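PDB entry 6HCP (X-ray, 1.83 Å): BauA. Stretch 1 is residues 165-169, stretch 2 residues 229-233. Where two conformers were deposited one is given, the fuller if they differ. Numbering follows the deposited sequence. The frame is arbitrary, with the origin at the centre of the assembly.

Stretch 1, residues 165-169: TKYAA
Stretch 2 (229-233) LGLDW

In this part of BauA, an extended but irregular segment, residues 165-169, lies against a β-strand, residues 229-233, that continues beyond the stretch at both ends. The strand is extended throughout, with phi/psi of -136/126 at Leu229, -118/112 at Gly230, -113/144 at Leu231, -146/153 at Asp232 and -131/122 at Trp233. The register is fixed where Tyr167 CA lies 5.3 Å from Gly230 CA. The stretches run in broadly the same direction but cross obliquely and then diverge, unlike neighbouring strands of a sheet, and no direct hydrogen bond joins them. They bury 186 Å², both sides summed; a shared water adds the hydrogen-bonded link.

Thr165, with phi/psi -77/165 and chi1 57° (p), directs its CA-to-CB bond toward the strand, yet its side chain stays outside contact range, with Thr165 OG1 5.7 Å from Gly230 CA. Within its own stretch, Thr165 OG1 is 3.1 Å from Tyr167 OH. Both hydroxyls are hydrogen-bonded elsewhere in the structure.

Lys166 (-87/137) contributes its backbone to the contact. Its side chain starts sideways in an m, t, t, t conformation (chi1 -71°, the rest near 180°), and this nearly straight chain carries NZ away from the strand to a partner elsewhere. The carbonyl left behind faces the strand, with Lys166 O 3.8 Å from Gly230 CA. Glycine suits this position because a CB there would point toward stretch 1 and lie 2.3 Å from Lys166 O, a clash, and 3.4 Å from Tyr167 CD1, which is tight.

Tyr167 (-124/165) supplies the largest covered area of any residue in the contact. Its CA-to-CB bond runs sideways, but chi1 of -60° (m) and chi2 of -72° bring the ring nearer the strand. The tyrosine is long enough to bring its ring edge against the Gly230 backbone, where no side chain is in the way, with Tyr167 CD1 3.9 Å from Gly230 C. Tyr167 CE1 is 3.7 Å from Leu231 O, and Leu231 points its own CA-to-CB bond away. At the base of the tyrosine, Tyr167 CB is 4.1 Å from Asp232 OD1.

Ala168 (-69/126) matters chiefly for its backbone NH. Its CA-to-CB bond points sideways, and Ala168 CB stays 4.9 Å from Asp232 OD1, so the methyl makes no close contact. Ala168 N and Asp232 OD1 are 4.4 Å apart, too far for a direct hydrogen bond, and a water bridges them. It accepts from Ala168 N at 2.9 Å and donates both to Gly230 O at 2.9 Å and to Asp232 OD1 at 2.7 Å, tying the loop to two points on the strand. Asp232 suits this role: its CA-to-CB bond points toward stretch 1, chi1 is 75° (p) and chi2 -80°, and OD1 receives the water while OD2 bonds to a residue adjoining one of the stretches.

Ala169 (-70/168) is exposed and out of reach, with Ala169 CB 9.0 Å from Asp232 OD1, its nearest atom in the strand, so the contact ends before it.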

# COMPACT_ATOMS: atom_id res chain seq x y z
N THR A 165 10.01 -10.51 35.35
CA THR A 165 11.28 -9.98 34.86
C THR A 165 12.19 -11.13 34.39
O THR A 165 11.94 -12.31 34.70
CB THR A 165 11.99 -9.13 35.91
OG1 THR A 165 12.17 -9.94 37.07
CG2 THR A 165 11.20 -7.88 36.24
N LYS A 166 13.22 -10.76 33.64
CA LYS A 166 14.21 -11.71 33.11
C LYS A 166 15.34 -11.93 34.13
O LYS A 166 15.91 -10.96 34.65
CB LYS A 166 14.85 -11.15 31.84
CG LYS A 166 13.97 -11.09 30.60
CD LYS A 166 14.60 -10.22 29.50
CE LYS A 166 13.92 -10.39 28.15
NZ LYS A 166 14.56 -9.53 27.12
N TYR A 167 15.74 -13.19 34.30
CA TYR A 167 16.95 -13.54 35.05
C TYR A 167 17.88 -14.38 34.16
O TYR A 167 17.47 -14.92 33.12
CB TYR A 167 16.56 -14.27 36.34
CG TYR A 167 15.66 -13.48 37.27
CD1 TYR A 167 16.16 -12.40 37.99
CD2 TYR A 167 14.31 -13.75 37.35
CE1 TYR A 167 15.34 -11.65 38.82
CE2 TYR A 167 13.48 -13.02 38.19
CZ TYR A 167 13.99 -11.96 38.92
OH TYR A 167 13.15 -11.23 39.72
N ALA A 168 19.15 -14.50 34.58
CA ALA A 168 20.18 -15.14 33.77
C ALA A 168 19.91 -16.64 33.64
O ALA A 168 19.77 -17.35 34.63
CB ALA A 168 21.54 -14.89 34.36
N ALA A 169 19.86 -17.11 32.39
CA ALA A 169 19.91 -18.54 32.10
C ALA A 169 21.31 -19.10 32.41
O ALA A 169 22.28 -18.35 32.58
CB ALA A 169 19.52 -18.78 30.65
N LEU A 229 18.14 -4.35 35.35
CA LEU A 229 19.02 -5.32 35.98
C LEU A 229 18.16 -6.34 36.71
O LEU A 229 17.25 -5.95 37.45
CB LEU A 229 19.94 -4.57 36.95
CG LEU A 229 20.97 -5.44 37.66
CD1 LEU A 229 21.98 -5.98 36.67
CD2 LEU A 229 21.66 -4.64 38.75
N GLY A 230 18.38 -7.62 36.40
CA GLY A 230 17.79 -8.74 37.13
C GLY A 230 18.87 -9.60 37.77
O GLY A 230 19.74 -10.12 37.06
N LEU A 231 18.94 -9.58 39.11
CA LEU A 231 19.93 -10.33 39.90
C LEU A 231 19.21 -11.42 40.68
O LEU A 231 18.14 -11.19 41.23
CB LEU A 231 20.66 -9.40 40.87
CG LEU A 231 21.17 -8.09 40.29
CD1 LEU A 231 21.69 -7.18 41.39
CD2 LEU A 231 22.25 -8.33 39.25
N ASP A 232 19.86 -12.57 40.82
CA ASP A 232 19.30 -13.60 41.64
C ASP A 232 20.42 -14.40 42.33
O ASP A 232 21.55 -14.48 41.84
CB ASP A 232 18.40 -14.54 40.84
CG ASP A 232 19.17 -15.52 39.97
OD1 ASP A 232 19.60 -15.09 38.89
OD2 ASP A 232 19.15 -16.74 40.28
N TRP A 233 20.06 -14.95 43.49
CA TRP A 233 20.88 -15.92 44.23
C TRP A 233 20.01 -17.11 44.62
O TRP A 233 18.95 -16.95 45.21
CB TRP A 233 21.52 -15.25 45.46
CG TRP A 233 22.11 -16.25 46.41
CD1 TRP A 233 23.24 -16.99 46.21
CD2 TRP A 233 21.55 -16.71 47.65
NE1 TRP A 233 23.43 -17.86 47.25
CE2 TRP A 233 22.42 -17.70 48.16
CE3 TRP A 233 20.42 -16.36 48.41
CZ2 TRP A 233 22.18 -18.36 49.36
CZ3 TRP A 233 20.20 -17.00 49.61
CH2 TRP A 233 21.07 -17.99 50.08
O HOH W 1 19.74 -13.06 37.06